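Local coordinates for protein IRMA (Escherichia coli CFT073, PDB 5EK5) that is a secreted virulence-associated protein with a fibronectin-like fold that probably mimics interleukin receptors, although its exact function is unknown, at residues Ala25-Leu30 and Asp76-Thr81; Leu42-Gln47 and Arg59-Glu64. All coordinates share one frame; numbering follows the deposited sequence.

Contact 1 (Ala25-Leu30 and Asp76-Thr81); sequences AYQFRL and DAFLET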
# COMPACT_ATOMS: atom_id res chain seq x y z
N ALA B 25 2.51 -1.45 17.81
CA ALA B 25 2.90 -2.53 16.92
C ALA B 25 2.69 -2.09 15.48
O ALA B 25 1.56 -1.93 15.03
CB ALA B 25 2.10 -3.79 17.22
N TYR B 26 3.79 -1.88 14.77
CA TYR B 26 3.70 -1.51 13.36
C TYR B 26 3.67 -2.76 12.50
O TYR B 26 4.61 -3.56 12.51
CB TYR B 26 4.85 -0.59 12.97
CG TYR B 26 4.96 0.63 13.87
CD1 TYR B 26 4.18 1.75 13.65
CD2 TYR B 26 5.85 0.65 14.94
CE1 TYR B 26 4.27 2.86 14.47
CE2 TYR B 26 5.95 1.75 15.77
CZ TYR B 26 5.16 2.86 15.52
OH TYR B 26 5.25 3.96 16.34
N GLN B 27 2.59 -2.91 11.74
CA GLN B 27 2.39 -4.09 10.92
C GLN B 27 2.94 -3.87 9.52
O GLN B 27 2.61 -2.88 8.86
CB GLN B 27 0.91 -4.44 10.86
CG GLN B 27 0.57 -5.68 10.03
CD GLN B 27 -0.91 -6.00 10.06
OE1 GLN B 27 -1.67 -5.39 10.82
NE2 GLN B 27 -1.33 -6.96 9.25
N PHE B 28 3.77 -4.80 9.06
CA PHE B 28 4.31 -4.72 7.72
C PHE B 28 3.84 -5.92 6.91
O PHE B 28 3.90 -7.07 7.37
CB PHE B 28 5.83 -4.63 7.74
CG PHE B 28 6.36 -3.38 8.38
CD1 PHE B 28 6.49 -3.28 9.75
CD2 PHE B 28 6.73 -2.29 7.60
CE1 PHE B 28 6.97 -2.12 10.34
CE2 PHE B 28 7.21 -1.13 8.18
CZ PHE B 28 7.33 -1.05 9.55
N ARG B 29 3.37 -5.66 5.70
CA ARG B 29 3.06 -6.73 4.76
C ARG B 29 4.22 -6.93 3.80
O ARG B 29 4.69 -5.97 3.17
CB ARG B 29 1.77 -6.45 4.00
CG ARG B 29 1.39 -7.57 3.05
CD ARG B 29 0.10 -7.25 2.35
NE ARG B 29 -1.01 -7.18 3.29
CZ ARG B 29 -2.25 -6.82 2.96
NH1 ARG B 29 -2.55 -6.50 1.71
NH2 ARG B 29 -3.20 -6.78 3.88
N LEU B 30 4.67 -8.17 3.68
CA LEU B 30 5.72 -8.50 2.72
C LEU B 30 5.09 -9.32 1.60
O LEU B 30 4.29 -10.21 1.85
CB LEU B 30 6.86 -9.27 3.40
CG LEU B 30 7.89 -8.49 4.23
CD1 LEU B 30 7.24 -7.89 5.47
CD2 LEU B 30 9.07 -9.37 4.62
N ASP B 76 2.64 -11.28 7.00
CA ASP B 76 2.62 -10.08 7.83
C ASP B 76 3.58 -10.17 9.01
O ASP B 76 3.63 -11.19 9.70
CB ASP B 76 1.20 -9.81 8.32
CG ASP B 76 0.26 -9.43 7.19
OD1 ASP B 76 0.71 -8.75 6.24
OD2 ASP B 76 -0.92 -9.83 7.24
N ALA B 77 4.35 -9.11 9.23
CA ALA B 77 5.29 -9.05 10.34
C ALA B 77 5.01 -7.83 11.21
O ALA B 77 4.44 -6.84 10.74
CB ALA B 77 6.71 -9.00 9.82
N PHE B 78 5.42 -7.89 12.47
CA PHE B 78 5.13 -6.81 13.40
C PHE B 78 6.39 -6.27 14.07
O PHE B 78 7.25 -7.02 14.51
CB PHE B 78 4.12 -7.28 14.44
CG PHE B 78 2.78 -7.59 13.87
CD1 PHE B 78 2.51 -8.84 13.35
CD2 PHE B 78 1.79 -6.62 13.82
CE1 PHE B 78 1.27 -9.13 12.80
CE2 PHE B 78 0.55 -6.91 13.28
CZ PHE B 78 0.29 -8.16 12.77
N LEU B 79 6.47 -4.94 14.14
CA LEU B 79 7.57 -4.26 14.80
C LEU B 79 7.09 -3.57 16.07
O LEU B 79 6.27 -2.65 16.01
CB LEU B 79 8.21 -3.25 13.85
CG LEU B 79 9.40 -2.46 14.39
CD1 LEU B 79 10.41 -3.43 14.94
CD2 LEU B 79 10.01 -1.63 13.29
N GLU B 80 7.57 -4.04 17.21
CA GLU B 80 7.17 -3.50 18.51
C GLU B 80 8.16 -2.51 19.12
O GLU B 80 9.36 -2.75 19.15
CB GLU B 80 6.95 -4.64 19.51
CG GLU B 80 5.78 -5.54 19.21
CD GLU B 80 5.36 -6.35 20.42
OE1 GLU B 80 5.35 -5.79 21.54
OE2 GLU B 80 5.06 -7.55 20.26
N THR B 81 7.63 -1.39 19.61
CA THR B 81 8.41 -0.42 20.35
C THR B 81 7.47 0.43 21.19
O THR B 81 6.27 0.49 20.92
CB THR B 81 9.26 0.49 19.44
OG1 THR B 81 10.18 1.25 20.24
CG2 THR B 81 8.36 1.43 18.65
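Q27 lays its side chain alongside F78, CG lying 3.5 Å from CE2 of F78. With CG anti to the backbone N (chi1 -179°) and the chain extended beyond it, CB of Q27 lies by CD2 and CE2 of the ring, and CG and CD by CE2 and CZ; the amide plane is turned 38° from the ring plane. The Q27 amide then reaches D76, where NE2 comes within 3.5 Å of OD2 without a hydrogen bond. R29 runs beside D76, whose OD1 lies near the guanidinium plane, at its edge; at 3.8 Å from R29 NE to D76 OD1 the salt bridge is long, and neither atom has a hydrogen-bonding partner. R12 comes close to R29 with a like charge, which the D76 carboxylate may partly offset.

On the other face F28 sets the edge of its ring against L79, CE1 to CB 3.9 Å, and CE2 of Y26 meets CG2 of T81 at 3.8 Å. Between the two faces the backbones are joined in two hydrogen-bonded pairs, Y26 with L79 and F28 with A77; the F28 N to A77 O bond is 2.7 Å and almost straight. Y26 and F28 also pack on L119 and I121 of the second subunit. Strand 74-82 is outermost in its sheet within this chain, and strand 23-31 continues the sheet to strand 9-19; the pair thus lies at one side of the fibronectin-like β-sandwich.

Contact 2 (Leu42-Gln47 and Arg59-Glu64); sequences LTITLQ and RKMETE
R59 pairs with L46 through two backbone hydrogen bonds, the L46 N to R59 O bond being 2.8 Å long and nearly straight. K60 lies beside T45 on the face it shares with T43 and E62; K60 CG lies 3.3 Å from T45 OG1, and the chain, extended beyond CG, keeps CD and CE close to the same oxygen. M61 turns to the opposite face. Its CG is anti to the backbone N (chi1 -178°), and the bend at chi3 (70°) places CE 4.0 Å from CD1 of I44, while CD1 of L46 approaches CB of M61 obliquely. A thioether chain thus fits against two aliphatic side chains, above the paired backbones of M61 and I44.

E62 returns to the first face. Bent at chi2 (-84°), it lies alongside T43 and brings OE1 to T43 OG1; the modelled distance is implausibly short, so the details of this hydrogen bond are doubtful. T63 again faces the M61 side. Its OG1 accepts a bent bond from L42 N, 3.2 Å long, and sits as close to L42 CB; the backbone N of T63 bonds L42 O at 3.0 Å.

The two strands form a β-hairpin. Strand 42-49 continues the sheet through backbone bonds to strand 89-99, whereas R59, M61 and T63 pack on strand 74-82, and I44, M61 and T63 also meet F28 or L30 of strand 23-31.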
# COMPACT_ATOMS: atom_id res chain seq x y z
N LEU B 42 12.61 -14.67 8.03
CA LEU B 42 13.49 -13.51 7.93
C LEU B 42 13.67 -12.75 9.24
O LEU B 42 12.75 -12.66 10.05
CB LEU B 42 12.97 -12.54 6.86
CG LEU B 42 12.85 -13.09 5.44
CD1 LEU B 42 12.28 -12.03 4.51
CD2 LEU B 42 14.21 -13.54 4.95
N THR B 43 14.86 -12.21 9.44
CA THR B 43 15.11 -11.30 10.55
C THR B 43 15.52 -9.93 10.02
O THR B 43 16.58 -9.78 9.43
CB THR B 43 16.22 -11.82 11.48
OG1 THR B 43 15.80 -13.06 12.07
CG2 THR B 43 16.50 -10.81 12.58
N ILE B 44 14.67 -8.93 10.24
CA ILE B 44 14.90 -7.61 9.67
C ILE B 44 15.13 -6.56 10.75
O ILE B 44 14.32 -6.41 11.67
CB ILE B 44 13.72 -7.19 8.78
CG1 ILE B 44 13.43 -8.28 7.74
CG2 ILE B 44 14.01 -5.86 8.11
CD1 ILE B 44 12.23 -8.00 6.87
N THR B 45 16.24 -5.84 10.64
CA THR B 45 16.58 -4.79 11.59
C THR B 45 16.27 -3.40 11.03
O THR B 45 16.79 -3.01 9.98
CB THR B 45 18.07 -4.85 11.98
OG1 THR B 45 18.37 -6.14 12.51
CG2 THR B 45 18.38 -3.79 13.02
N LEU B 46 15.42 -2.66 11.73
CA LEU B 46 14.97 -1.35 11.26
C LEU B 46 15.34 -0.21 12.21
O LEU B 46 15.19 -0.33 13.43
CB LEU B 46 13.45 -1.36 11.05
CG LEU B 46 12.89 -2.31 9.99
CD1 LEU B 46 12.58 -3.67 10.60
CD2 LEU B 46 11.66 -1.72 9.33
N GLN B 47 15.82 0.89 11.65
CA GLN B 47 15.95 2.14 12.39
C GLN B 47 14.66 2.95 12.32
O GLN B 47 14.21 3.32 11.24
CB GLN B 47 17.10 3.00 11.86
CG GLN B 47 18.48 2.62 12.36
CD GLN B 47 19.56 3.52 11.79
OE1 GLN B 47 19.38 4.15 10.75
NE2 GLN B 47 20.69 3.60 12.48
N ARG B 59 15.25 -1.58 16.12
CA ARG B 59 14.55 -2.78 16.53
C ARG B 59 14.58 -3.84 15.44
O ARG B 59 14.81 -3.54 14.27
CB ARG B 59 13.11 -2.46 16.92
CG ARG B 59 12.97 -1.52 18.11
CD ARG B 59 13.21 -2.26 19.42
NE ARG B 59 13.11 -1.38 20.58
CZ ARG B 59 14.15 -0.77 21.14
NH1 ARG B 59 15.37 -0.93 20.65
NH2 ARG B 59 13.97 0.01 22.20
N LYS B 60 14.36 -5.09 15.83
CA LYS B 60 14.35 -6.19 14.88
C LYS B 60 12.94 -6.73 14.66
O LYS B 60 12.11 -6.72 15.56
CB LYS B 60 15.28 -7.31 15.36
CG LYS B 60 16.75 -6.97 15.23
CD LYS B 60 17.64 -8.13 15.64
CE LYS B 60 19.10 -7.71 15.66
NZ LYS B 60 20.01 -8.85 15.98
N MET B 61 12.70 -7.21 13.44
CA MET B 61 11.40 -7.75 13.07
C MET B 61 11.55 -9.15 12.47
O MET B 61 12.42 -9.38 11.63
CB MET B 61 10.71 -6.80 12.08
CG MET B 61 9.33 -7.22 11.64
SD MET B 61 8.55 -5.94 10.63
CE MET B 61 9.53 -6.03 9.13
N GLU B 62 10.71 -10.08 12.91
CA GLU B 62 10.76 -11.46 12.43
C GLU B 62 9.56 -11.83 11.57
O GLU B 62 8.42 -11.46 11.88
CB GLU B 62 10.86 -12.43 13.61
CG GLU B 62 12.07 -12.20 14.50
CD GLU B 62 13.32 -12.88 13.98
OE1 GLU B 62 13.55 -12.84 12.75
OE2 GLU B 62 14.08 -13.45 14.79
N THR B 63 9.81 -12.57 10.50
CA THR B 63 8.74 -13.01 9.61
C THR B 63 8.73 -14.53 9.49
O THR B 63 9.76 -15.17 9.66
CB THR B 63 8.87 -12.41 8.19
OG1 THR B 63 9.90 -13.11 7.47
CG2 THR B 63 9.20 -10.93 8.24
N GLU B 64 7.57 -15.09 9.16
CA GLU B 64 7.49 -16.51 8.82
C GLU B 64 7.98 -16.74 7.40
O GLU B 64 8.14 -15.80 6.62
CB GLU B 64 6.07 -17.05 8.96
CG GLU B 64 5.58 -17.23 10.38
CD GLU B 64 4.16 -17.77 10.42
OE1 GLU B 64 3.23 -17.00 10.12
OE2 GLU B 64 3.99 -18.97 10.73

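Overall arrangement
Contacts 1 and 2 are antiparallel strand pairs at the margins, within the chain, of two different sheets, their centres 9 Å apart, and they meet through their largely apolar inner faces in the core of the sandwich. There F28 packs on M61, A77 on T63 and L79 on R59. Contact 1 is the more buried, and the second subunit packs on Y26 and F28; contact 2 is partly buried and untouched by another chain. Their outer faces differ: a long Arg–Asp pair and a glutamine beside a phenylalanine ring in contact 1, threonines beside lysine and glutamate in contact 2. Contact 2 holds together the two strands of a local hairpin, whereas contact 1 pairs strands distant in sequence, with that hairpin between them.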